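Local coordinates for uncharacterized conserved protein BF1870 (Bacteroides fragilis, PDB 3EWL) that is of unknown function but carries a thioredoxin-like domain with a CxxC pattern at a helix start, consistent with a thiol-disulfide redox role, at residues F33-D38 against V66-P71; A27-L32 against I113-G118. All coordinates share one frame; numbering follows the deposited sequence.

Contact 1 (F33-D38 against V66-P71)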
ATOM      1  N   PHE A  33      -0.458  -0.225   1.346  1.00 18.48           N
ATOM      2  CA  PHE A  33      -1.078  -1.482   1.732  1.00 18.95           C
ATOM      3  C   PHE A  33       0.017  -2.464   2.120  1.00 19.24           C
ATOM      4  O   PHE A  33       0.651  -3.071   1.240  1.00 20.29           O
ATOM      5  CB  PHE A  33      -1.942  -2.027   0.564  1.00 17.77           C
ATOM      6  CG  PHE A  33      -2.745  -3.285   0.907  1.00 20.18           C
ATOM      7  CD1 PHE A  33      -3.936  -3.199   1.618  1.00 18.22           C
ATOM      8  CD2 PHE A  33      -2.324  -4.548   0.482  1.00 20.77           C
ATOM      9  CE1 PHE A  33      -4.692  -4.354   1.917  1.00 20.11           C
ATOM     10  CE2 PHE A  33      -3.090  -5.703   0.755  1.00 20.51           C
ATOM     11  CZ  PHE A  33      -4.271  -5.600   1.496  1.00 21.67           C
ATOM     12  N   PHE A  34       0.291  -2.587   3.424  1.00 19.35           N
ATOM     13  CA  PHE A  34       1.307  -3.515   3.873  1.00 18.84           C
ATOM     14  C   PHE A  34       0.705  -4.866   4.020  1.00 19.21           C
ATOM     15  O   PHE A  34      -0.236  -5.046   4.783  1.00 19.77           O
ATOM     16  CB  PHE A  34       2.037  -3.053   5.145  1.00 17.32           C
ATOM     17  CG  PHE A  34       2.715  -1.700   4.992  1.00 17.94           C
ATOM     18  CD1 PHE A  34       3.926  -1.576   4.302  1.00 17.74           C
ATOM     19  CD2 PHE A  34       2.100  -0.536   5.466  1.00 13.97           C
ATOM     20  CE1 PHE A  34       4.545  -0.300   4.130  1.00 17.22           C
ATOM     21  CE2 PHE A  34       2.708   0.733   5.297  1.00 17.34           C
ATOM     22  CZ  PHE A  34       3.949   0.835   4.638  1.00 16.56           C
ATOM     23  N   TYR A  35       1.247  -5.835   3.292  1.00 19.60           N
ATOM     24  CA  TYR A  35       0.605  -7.135   3.229  1.00 18.99           C
ATOM     25  C   TYR A  35       1.590  -8.300   3.318  1.00 20.05           C
ATOM     26  O   TYR A  35       2.825  -8.120   3.277  1.00 19.10           O
ATOM     27  CB  TYR A  35      -0.233  -7.233   1.940  1.00 19.09           C
ATOM     28  CG  TYR A  35       0.602  -7.439   0.666  1.00 18.76           C
ATOM     29  CD1 TYR A  35       0.838  -8.721   0.172  1.00 18.51           C
ATOM     30  CD2 TYR A  35       1.171  -6.349  -0.025  1.00 14.90           C
ATOM     31  CE1 TYR A  35       1.603  -8.937  -0.972  1.00 17.97           C
ATOM     32  CE2 TYR A  35       1.933  -6.557  -1.190  1.00 16.51           C
ATOM     33  CZ  TYR A  35       2.138  -7.863  -1.651  1.00 18.02           C
ATOM     34  OH  TYR A  35       2.854  -8.114  -2.800  1.00 19.84           O
ATOM     35  N   ASP A  36       1.022  -9.505   3.405  1.00 19.83           N
ATOM     36  CA  ASP A  36       1.801 -10.717   3.233  1.00 20.81           C
ATOM     37  C   ASP A  36       1.179 -11.583   2.101  1.00 21.07           C
ATOM     38  O   ASP A  36      -0.044 -11.663   1.979  1.00 21.47           O
ATOM     39  CB  ASP A  36       1.852 -11.478   4.584  1.00 20.42           C
ATOM     40  CG  ASP A  36       2.771 -12.662   4.533  1.00 22.98           C
ATOM     41  OD1 ASP A  36       3.948 -12.535   4.940  1.00 21.55           O
ATOM     42  OD2 ASP A  36       2.313 -13.707   4.031  1.00 22.45           O
ATOM     43  N   PRO A  37       2.014 -12.258   1.291  1.00 20.89           N
ATOM     44  CA  PRO A  37       1.458 -13.082   0.228  1.00 21.28           C
ATOM     45  C   PRO A  37       0.611 -14.241   0.752  1.00 23.29           C
ATOM     46  O   PRO A  37      -0.196 -14.796  -0.011  1.00 22.53           O
ATOM     47  CB  PRO A  37       2.702 -13.632  -0.497  1.00 20.91           C
ATOM     48  CG  PRO A  37       3.861 -13.407   0.451  1.00 20.18           C
ATOM     49  CD  PRO A  37       3.494 -12.233   1.272  1.00 20.38           C
ATOM     50  N   ASP A  38       0.810 -14.627   2.016  1.00 24.55           N
ATOM     51  CA  ASP A  38       0.001 -15.697   2.619  1.00 26.76           C
ATOM     52  C   ASP A  38      -0.830 -15.132   3.764  1.00 26.43           C
ATOM     53  O   ASP A  38      -0.474 -15.248   4.935  1.00 28.46           O
ATOM     54  CB  ASP A  38       0.875 -16.878   3.082  1.00 27.54           C
ATOM     55  CG  ASP A  38       0.052 -17.999   3.749  1.00 31.09           C
ATOM     56  OD1 ASP A  38      -1.199 -18.036   3.595  1.00 34.52           O
ATOM     57  OD2 ASP A  38       0.669 -18.843   4.426  1.00 34.23           O
ATOM     58  N   VAL A  66      -2.590   2.884  -5.382  1.00 22.90           N
ATOM     59  CA  VAL A  66      -2.322   1.877  -4.371  1.00 20.95           C
ATOM     60  C   VAL A  66      -0.948   1.355  -4.545  1.00 21.51           C
ATOM     61  O   VAL A  66      -0.565   0.838  -5.653  1.00 21.30           O
ATOM     62  CB  VAL A  66      -3.277   0.732  -4.374  1.00 21.55           C
ATOM     63  CG1 VAL A  66      -2.910  -0.238  -3.221  1.00 18.33           C
ATOM     64  CG2 VAL A  66      -4.730   1.266  -4.215  1.00 21.95           C
ATOM     65  N   LEU A  67      -0.188   1.500  -3.456  1.00 19.79           N
ATOM     66  CA  LEU A  67       1.119   0.925  -3.371  1.00 19.83           C
ATOM     67  C   LEU A  67       1.084  -0.185  -2.324  1.00 19.12           C
ATOM     68  O   LEU A  67       1.094   0.062  -1.116  1.00 19.09           O
ATOM     69  CB  LEU A  67       2.156   2.008  -3.029  1.00 20.61           C
ATOM     70  CG  LEU A  67       3.593   1.536  -2.847  1.00 22.47           C
ATOM     71  CD1 LEU A  67       4.113   0.773  -4.092  1.00 23.05           C
ATOM     72  CD2 LEU A  67       4.466   2.712  -2.502  1.00 23.29           C
ATOM     73  N   ALA A  68       1.030  -1.414  -2.810  1.00 17.68           N
ATOM     74  CA  ALA A  68       1.009  -2.599  -1.987  1.00 16.53           C
ATOM     75  C   ALA A  68       2.459  -3.044  -1.808  1.00 17.70           C
ATOM     76  O   ALA A  68       3.195  -3.320  -2.805  1.00 18.19           O
ATOM     77  CB  ALA A  68       0.138  -3.698  -2.691  1.00 16.08           C
ATOM     78  N   ILE A  69       2.865  -3.125  -0.550  1.00 16.74           N
ATOM     79  CA  ILE A  69       4.224  -3.376  -0.189  1.00 16.93           C
ATOM     80  C   ILE A  69       4.364  -4.601   0.718  1.00 17.87           C
ATOM     81  O   ILE A  69       3.731  -4.673   1.794  1.00 19.54           O
ATOM     82  CB  ILE A  69       4.824  -2.126   0.556  1.00 16.03           C
ATOM     83  CG1 ILE A  69       4.837  -0.903  -0.375  1.00 14.26           C
ATOM     84  CG2 ILE A  69       6.246  -2.411   1.052  1.00 16.88           C
ATOM     85  CD1 ILE A  69       5.755  -1.106  -1.687  1.00 14.03           C
ATOM     86  N   TYR A  70       5.213  -5.544   0.310  1.00 17.46           N
ATOM     87  CA  TYR A  70       5.586  -6.683   1.181  1.00 16.79           C
ATOM     88  C   TYR A  70       6.895  -6.309   1.873  1.00 16.55           C
ATOM     89  O   TYR A  70       7.845  -5.952   1.209  1.00 17.61           O
ATOM     90  CB  TYR A  70       5.754  -7.954   0.351  1.00 16.98           C
ATOM     91  CG  TYR A  70       6.270  -9.149   1.145  1.00 16.69           C
ATOM     92  CD1 TYR A  70       5.590  -9.631   2.294  1.00 14.38           C
ATOM     93  CD2 TYR A  70       7.418  -9.812   0.731  1.00 17.41           C
ATOM     94  CE1 TYR A  70       6.091 -10.728   3.014  1.00 16.22           C
ATOM     95  CE2 TYR A  70       7.919 -10.906   1.424  1.00 15.09           C
ATOM     96  CZ  TYR A  70       7.257 -11.377   2.541  1.00 18.83           C
ATOM     97  OH  TYR A  70       7.814 -12.476   3.194  1.00 16.73           O
ATOM     98  N   PRO A  71       6.925  -6.335   3.223  1.00 17.67           N
ATOM     99  CA  PRO A  71       8.065  -5.834   3.970  1.00 17.61           C
ATOM    100  C   PRO A  71       9.004  -6.900   4.486  1.00 18.23           C
ATOM    101  O   PRO A  71      10.055  -6.544   5.048  1.00 17.40           O
ATOM    102  CB  PRO A  71       7.431  -5.110   5.162  1.00 17.52           C
ATOM    103  CG  PRO A  71       6.119  -5.812   5.365  1.00 19.02           C
ATOM    104  CD  PRO A  71       5.713  -6.486   4.069  1.00 17.98           C
TER

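Contact 2 (A27-L32 against I113-G118)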
ATOM      1  N   ALA A  27       0.788  11.307  -6.927  1.00 29.10           N
ATOM      2  CA  ALA A  27      -0.659  11.135  -7.025  1.00 27.93           C
ATOM      3  C   ALA A  27      -1.357  12.025  -6.003  1.00 27.23           C
ATOM      4  O   ALA A  27      -0.731  12.453  -5.020  1.00 27.14           O
ATOM      5  CB  ALA A  27      -1.067   9.671  -6.810  1.00 27.31           C
ATOM      6  N   GLN A  28      -2.646  12.277  -6.215  1.00 25.70           N
ATOM      7  CA  GLN A  28      -3.413  13.089  -5.281  1.00 24.88           C
ATOM      8  C   GLN A  28      -3.546  12.406  -3.936  1.00 24.39           C
ATOM      9  O   GLN A  28      -3.499  13.054  -2.890  1.00 24.12           O
ATOM     10  CB  GLN A  28      -4.806  13.437  -5.828  1.00 25.72           C
ATOM     11  CG  GLN A  28      -5.463  14.602  -5.056  1.00 25.96           C
ATOM     12  CD  GLN A  28      -4.733  15.970  -5.270  1.00 29.88           C
ATOM     13  OE1 GLN A  28      -4.771  16.564  -6.375  1.00 27.32           O
ATOM     14  NE2 GLN A  28      -4.074  16.470  -4.201  1.00 27.48           N
ATOM     15  N   TYR A  29      -3.726  11.093  -3.963  1.00 23.20           N
ATOM     16  CA  TYR A  29      -3.735  10.285  -2.737  1.00 23.06           C
ATOM     17  C   TYR A  29      -2.939   9.040  -2.998  1.00 22.20           C
ATOM     18  O   TYR A  29      -2.988   8.517  -4.102  1.00 21.34           O
ATOM     19  CB  TYR A  29      -5.143   9.862  -2.377  1.00 23.53           C
ATOM     20  CG  TYR A  29      -6.018  11.000  -1.933  1.00 25.26           C
ATOM     21  CD1 TYR A  29      -6.019  11.428  -0.614  1.00 29.05           C
ATOM     22  CD2 TYR A  29      -6.831  11.682  -2.856  1.00 32.79           C
ATOM     23  CE1 TYR A  29      -6.849  12.515  -0.195  1.00 33.62           C
ATOM     24  CE2 TYR A  29      -7.647  12.759  -2.459  1.00 34.16           C
ATOM     25  CZ  TYR A  29      -7.649  13.165  -1.138  1.00 34.68           C
ATOM     26  OH  TYR A  29      -8.451  14.220  -0.777  1.00 38.11           O
ATOM     27  N   THR A  30      -2.245   8.557  -1.966  1.00 21.76           N
ATOM     28  CA  THR A  30      -1.540   7.291  -2.005  1.00 21.84           C
ATOM     29  C   THR A  30      -2.035   6.427  -0.855  1.00 21.84           C
ATOM     30  O   THR A  30      -1.975   6.837   0.311  1.00 22.69           O
ATOM     31  CB  THR A  30      -0.008   7.490  -1.868  1.00 22.19           C
ATOM     32  OG1 THR A  30       0.437   8.368  -2.919  1.00 24.89           O
ATOM     33  CG2 THR A  30       0.757   6.148  -1.991  1.00 21.13           C
HETATM   34  N   MSE A  31      -2.546   5.243  -1.176  1.00 20.82           N
HETATM   35  CA  MSE A  31      -2.835   4.290  -0.111  1.00 19.51           C
HETATM   36  C   MSE A  31      -1.681   3.309  -0.015  1.00 18.75           C
HETATM   37  O   MSE A  31      -1.405   2.589  -0.978  1.00 20.12           O
HETATM   38  CB  MSE A  31      -4.137   3.557  -0.373  1.00 19.21           C
HETATM   39  CG  MSE A  31      -4.527   2.569   0.757  1.00 19.03           C
HETATM   40 SE   MSE A  31      -6.213   1.626   0.426  1.00 26.14          SE
HETATM   41  CE  MSE A  31      -5.534   0.067  -0.479  1.00 27.05           C
ATOM     42  N   LEU A  32      -1.062   3.215   1.154  1.00 18.31           N
ATOM     43  CA  LEU A  32      -0.082   2.163   1.369  1.00 19.35           C
ATOM     44  C   LEU A  32      -0.764   0.923   1.929  1.00 18.80           C
ATOM     45  O   LEU A  32      -1.548   1.017   2.866  1.00 19.21           O
ATOM     46  CB  LEU A  32       1.004   2.600   2.351  1.00 18.58           C
ATOM     47  CG  LEU A  32       1.730   3.902   2.101  1.00 19.76           C
ATOM     48  CD1 LEU A  32       2.642   4.102   3.320  1.00 13.54           C
ATOM     49  CD2 LEU A  32       2.522   3.938   0.779  1.00 22.08           C
ATOM     50  N   ILE A 113      -2.924  -0.465   6.721  1.00 20.45           N
ATOM     51  CA  ILE A 113      -3.204   0.470   5.686  1.00 20.67           C
ATOM     52  C   ILE A 113      -2.956   1.885   6.220  1.00 21.31           C
ATOM     53  O   ILE A 113      -3.369   2.217   7.362  1.00 19.55           O
ATOM     54  CB  ILE A 113      -4.654   0.313   5.277  1.00 20.04           C
ATOM     55  CG1 ILE A 113      -4.899  -1.097   4.726  1.00 22.83           C
ATOM     56  CG2 ILE A 113      -5.041   1.335   4.217  1.00 21.46           C
ATOM     57  CD1 ILE A 113      -6.066  -1.801   5.390  1.00 27.00           C
ATOM     58  N   TYR A 114      -2.335   2.702   5.373  1.00 20.40           N
ATOM     59  CA  TYR A 114      -2.197   4.137   5.598  1.00 22.14           C
ATOM     60  C   TYR A 114      -2.742   4.894   4.385  1.00 21.41           C
ATOM     61  O   TYR A 114      -2.513   4.495   3.239  1.00 21.99           O
ATOM     62  CB  TYR A 114      -0.699   4.529   5.801  1.00 21.99           C
ATOM     63  CG  TYR A 114      -0.039   4.074   7.098  1.00 23.51           C
ATOM     64  CD1 TYR A 114       0.475   5.016   7.999  1.00 26.61           C
ATOM     65  CD2 TYR A 114       0.109   2.731   7.416  1.00 25.48           C
ATOM     66  CE1 TYR A 114       1.111   4.627   9.168  1.00 26.30           C
ATOM     67  CE2 TYR A 114       0.722   2.345   8.614  1.00 26.50           C
ATOM     68  CZ  TYR A 114       1.208   3.314   9.478  1.00 27.05           C
ATOM     69  OH  TYR A 114       1.828   2.998  10.666  1.00 32.86           O
ATOM     70  N   LEU A 115      -3.432   6.006   4.622  1.00 21.67           N
ATOM     71  CA  LEU A 115      -3.740   6.924   3.542  1.00 21.22           C
ATOM     72  C   LEU A 115      -2.811   8.159   3.591  1.00 21.94           C
ATOM     73  O   LEU A 115      -2.656   8.784   4.643  1.00 21.22           O
ATOM     74  CB  LEU A 115      -5.202   7.334   3.614  1.00 21.94           C
ATOM     75  CG  LEU A 115      -5.660   8.157   2.403  1.00 21.38           C
ATOM     76  CD1 LEU A 115      -5.496   7.408   1.095  1.00 21.15           C
ATOM     77  CD2 LEU A 115      -7.112   8.496   2.629  1.00 21.14           C
ATOM     78  N   LEU A 116      -2.187   8.495   2.467  1.00 21.17           N
ATOM     79  CA  LEU A 116      -1.332   9.667   2.416  1.00 21.65           C
ATOM     80  C   LEU A 116      -1.979  10.643   1.456  1.00 23.07           C
ATOM     81  O   LEU A 116      -2.667  10.211   0.517  1.00 20.59           O
ATOM     82  CB  LEU A 116       0.064   9.331   1.832  1.00 22.17           C
ATOM     83  CG  LEU A 116       0.708   8.038   2.257  1.00 23.42           C
ATOM     84  CD1 LEU A 116       2.055   7.878   1.586  1.00 23.87           C
ATOM     85  CD2 LEU A 116       0.828   8.000   3.801  1.00 23.22           C
ATOM     86  N   ASP A 117      -1.733  11.940   1.671  1.00 24.47           N
ATOM     87  CA  ASP A 117      -2.247  12.979   0.800  1.00 25.39           C
ATOM     88  C   ASP A 117      -1.260  13.293  -0.308  1.00 26.38           C
ATOM     89  O   ASP A 117      -0.350  12.511  -0.585  1.00 27.14           O
ATOM     90  CB  ASP A 117      -2.560  14.248   1.604  1.00 26.61           C
ATOM     91  CG  ASP A 117      -1.290  15.050   2.054  1.00 29.06           C
ATOM     92  OD1 ASP A 117      -0.123  14.732   1.730  1.00 30.25           O
ATOM     93  OD2 ASP A 117      -1.502  16.070   2.733  1.00 32.09           O
ATOM     94  N   GLY A 118      -1.439  14.457  -0.925  1.00 26.96           N
ATOM     95  CA  GLY A 118      -0.655  14.877  -2.056  1.00 28.64           C
ATOM     96  C   GLY A 118       0.791  15.150  -1.712  1.00 30.43           C
ATOM     97  O   GLY A 118       1.665  14.988  -2.560  1.00 30.99           O
TER
HETATM   98  O   HOH W   1       2.226  12.781  -4.913  1.00 44.02           O
HETATM   99  O   HOH W   2      -4.053  14.899  -1.305  1.00 30.18           O

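Contact 1 (F33-D38 against V66-P71)
Phe33 and Phe34 pair with Ala68 and Ile69 as parallel neighbours in the middle of the mixed sheet, a buried contact that joins the two strands of the beta-alpha-beta crossover in a thioredoxin-like fold. Over their touching lengths the two segments run 56° apart end to end, and their CA atoms draw apart from Phe33-Ala68 to Tyr35-Tyr70. Three backbone bonds run from Phe33 to Tyr35: Phe33 N gives to Leu67 O at 2.9 Å, Phe33 O receives Ile69 N at 2.8 Å, and Tyr35 N reaches Ile69 O at 3.1 Å. Past the last of them, Tyr35, Asp36 and Pro37 continue the contact against the Tyr70 side chain. On one face Phe34 lies beside Ile69, pointing the same way, with CD1 3.9 Å from Ile69 CB; on the other, the Phe33 ring leads away past Ala68. Tyr35 sits where the strand has ended. Its CG stands between the backbone N and the carbonyl carbon (chi1 75°), which brings the end of the ring toward the partner strand, edge first. CE2 lies 3.6 Å from Ala68 C, while Tyr70 CB rests over one face, the two tyrosine side chains crossing at about a right angle. The carbonyl O of Tyr35 is buried with no polar partner; instead it lies in the plane of the Tyr70 ring at its edge, 3.3 Å from CD1. Pro37 CD covers a face of that same ring, 3.5 Å from Tyr70 CE1. Asp36 OD2 receives the backbone N of Asp38 in an Asx turn. Around this pair, helix 40-50 packs on the Phe33 side, where Tyr35 touches Cys42 of a CxxC of possible thioredoxin type, helix 98-101 covers Phe34 and Ile69, and strand 90-93 continues the sheet beyond 64-70.

Contact 2 (A27-L32 against I113-G118)
Tyr29 leans its ring against the end of strand 113-116, with CD1 3.7 Å from Leu116 O; water 2 sits over one face of the ring, offset toward the rim. The other flat group, Tyr114, turns its ring away from strand 29-32 to meet Tyr105 edge to face, and it is its CB that touches Leu32 CD1. Between them runs an antiparallel strand pair, its axes 167° apart, which in the thioredoxin-like fold joins the first strand of the beta-alpha-beta half to the C-terminal beta-beta-alpha half. Thr30 with Leu116 and Leu32 with Tyr114 are the hydrogen-bonded pairs, and Met31 with Leu115 is the non-hydrogen-bonded pair between them. The Thr30 exchange is uneven: Leu116 N reaches Thr30 O at 2.7 Å nearly in line with the carbonyl, whereas Thr30 N meets Leu116 O at 3.0 Å from above the carbonyl plane, 38° out of it. On the face of Thr30 and Leu32, the Leu116 side chain closes over both. Its CG, anti to its own carbonyl carbon (chi1 -41°), carries CD1 to 4.0 Å from Leu32 CG, and the two leucines cross at about a right angle. On the opposite face Met31, present as selenomethionine, runs extended as far as the selenium and then turns about the CG-SE bond; its CG lies 3.7 Å from Ile113 CG2. Leu132 of helix 129-137 covers Met31, Ile113 and Leu115 there. Past the strand ends, at the exposed margin, water replaces direct pairing. Water 2 accepts from Gln28 NE2, with a weak bond from Gly118 N. Water 1 completes the join, accepting from Ala27 N at 2.9 Å and donating to Gly118 O at 3.3 Å.

In the fold
Strand 29-34 serves both contacts, offering one edge to 64-70 in contact 1 and the other to 112-116 in contact 2, so the two halves of the thioredoxin-like domain are joined through it. Contact 1 is core almost throughout and grows aromatic as its strands part near the putative redox helix. Contact 2 is longer in regular pairing and aliphatic in the middle, but runs out to the surface at one end, where two waters link Ala27 and Gln28 with Gly118. The two meet directly: Leu67 N probably bonds to Met31 O, and apolar contacts pass between them on both faces, Phe33-Ile113 and Val66-Met31 on one, Phe34-Tyr114 on the other.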